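Local coordinates for NAP1-binding protein 2 (Saccharomyces cerevisiae, PDB 1YN8) that acts as an adaptor between the PTC1 phosphatase and the PBS2 kinase and negatively regulates the high-osmolarity glycerol pathway, at residues P12-D15 with N16-R19. Residues are numbered along the deposited sequence; the frame is centred on the assembly and turned at random.
Sequences PEND and NELR
Pro12 packs between the two arms of this hairpin-like loop, its ring reaching across to Glu17 and Arg19. CB of Pro12 lies 3.8 Å from CB of Glu17, while CG of Pro12 rests 3.6 Å from CA of Arg19. CD of Pro12 sits over the centre of one face of the Arg19 guanidinium, 3.8 Å above its plane; the bend at chi3 (-64°) folds the arginine back over the ring, and a salt bridge from NH2 to Glu11 holds its charged end. A compact, rigid ring suits a place where apolar carbon must meet both backbone and a flat cation; an alanine here would probably leave the guanidinium face without its cover and a gap beside Arg19.

At the closed end, Asn14 to Glu17 form a type I beta turn, in which Glu17 N donates to Asn14 O at 3.3 Å. The same two residues are joined again through their side chains: Asn14 ND2 donates to Glu17 OE2 over 3.0 Å, approaching from above the carboxylate plane, with amide and carboxylate turned 70° apart. Glu17 reaches this amide because its chain runs extended beyond CG (chi2 168°). One water donates to both Asn14 O and Glu17 O, tying the arms together beside the turn.

Farther out, backbone hydrogen bonds of Asn16 and Leu18 with Leu49 fasten the returning arm to strand 47-51, and the side chain of Leu18, whose CB points away from 12-15, touches Val50. This exposed, acidic excursion between strands 2-6 and 25-33 is the RT loop of the SH3 fold.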
loop_
_atom_site.group_PDB
_atom_site.type_symbol
_atom_site.label_atom_id
_atom_site.label_comp_id
_atom_site.label_asym_id
_atom_site.label_seq_id
_atom_site.Cartn_x
_atom_site.Cartn_y
_atom_site.Cartn_z
ATOM N N PRO A 12 -0.061 9.657 5.702
ATOM C CA PRO A 12 0.385 10.194 4.401
ATOM C C PRO A 12 1.115 11.563 4.338
ATOM O O PRO A 12 2.215 11.634 3.792
ATOM C CB PRO A 12 -0.923 10.249 3.590
ATOM C CG PRO A 12 -1.803 9.274 4.243
ATOM C CD PRO A 12 -1.508 9.384 5.686
ATOM N N GLU A 13 0.535 12.644 4.837
ATOM C CA GLU A 13 1.158 13.982 4.658
ATOM C C GLU A 13 1.188 14.520 3.213
ATOM O O GLU A 13 1.763 15.589 2.972
ATOM C CB GLU A 13 2.622 14.018 5.147
ATOM C CG GLU A 13 2.991 13.181 6.359
ATOM C CD GLU A 13 4.295 13.650 6.973
ATOM O OE1 GLU A 13 5.283 12.883 6.949
ATOM O OE2 GLU A 13 4.329 14.806 7.454
ATOM N N ASN A 14 0.617 13.785 2.263
ATOM C CA ASN A 14 0.589 14.190 0.851
ATOM C C ASN A 14 -0.614 13.554 0.151
ATOM O O ASN A 14 -0.981 12.428 0.470
ATOM C CB ASN A 14 1.856 13.717 0.132
ATOM C CG ASN A 14 3.062 14.576 0.426
ATOM O OD1 ASN A 14 3.056 15.783 0.176
ATOM N ND2 ASN A 14 4.124 13.950 0.938
ATOM N N ASP A 15 -1.196 14.258 -0.817
ATOM C CA ASP A 15 -2.348 13.752 -1.578
ATOM C C ASP A 15 -2.052 12.542 -2.482
ATOM O O ASP A 15 -2.977 11.868 -2.933
ATOM C CB ASP A 15 -2.964 14.875 -2.440
ATOM C CG ASP A 15 -4.127 15.570 -1.755
ATOM O OD1 ASP A 15 -4.562 15.107 -0.675
ATOM O OD2 ASP A 15 -4.614 16.587 -2.301
ATOM N N ASN A 16 -0.778 12.294 -2.757
ATOM C CA ASN A 16 -0.349 11.194 -3.620
ATOM C C ASN A 16 -0.261 9.846 -2.852
ATOM O O ASN A 16 -0.233 8.784 -3.473
ATOM C CB ASN A 16 1.039 11.554 -4.193
ATOM C CG ASN A 16 1.278 11.020 -5.590
ATOM O OD1 ASN A 16 0.522 10.197 -6.114
ATOM N ND2 ASN A 16 2.343 11.501 -6.210
ATOM N N GLU A 17 -0.222 9.916 -1.514
ATOM C CA GLU A 17 0.029 8.755 -0.644
ATOM C C GLU A 17 -1.284 8.171 -0.076
ATOM O O GLU A 17 -2.231 8.921 0.208
ATOM C CB GLU A 17 1.015 9.136 0.470
ATOM C CG GLU A 17 2.393 9.611 -0.059
ATOM C CD GLU A 17 3.302 10.277 0.984
ATOM O OE1 GLU A 17 3.090 10.149 2.213
ATOM O OE2 GLU A 17 4.251 10.980 0.548
ATOM N N LEU A 18 -1.358 6.840 0.041
ATOM C CA LEU A 18 -2.552 6.125 0.500
ATOM C C LEU A 18 -2.438 5.784 1.984
ATOM O O LEU A 18 -1.538 5.045 2.366
ATOM C CB LEU A 18 -2.731 4.814 -0.291
ATOM C CG LEU A 18 -3.978 3.950 -0.040
ATOM C CD1 LEU A 18 -5.225 4.644 -0.641
ATOM C CD2 LEU A 18 -3.850 2.531 -0.571
ATOM N N ARG A 19 -3.360 6.269 2.808
ATOM C CA ARG A 19 -3.328 5.964 4.252
ATOM C C ARG A 19 -3.495 4.460 4.500
ATOM O O ARG A 19 -4.367 3.807 3.914
ATOM C CB ARG A 19 -4.427 6.727 5.003
ATOM C CG ARG A 19 -4.567 6.356 6.497
ATOM C CD ARG A 19 -5.613 7.192 7.252
ATOM N NE ARG A 19 -5.298 8.624 7.344
ATOM C CZ ARG A 19 -4.468 9.189 8.219
ATOM N NH1 ARG A 19 -3.812 8.467 9.131
ATOM N NH2 ARG A 19 -4.297 10.505 8.185
HETATM O O HOH W 1 -3.473 11.196 1.301
#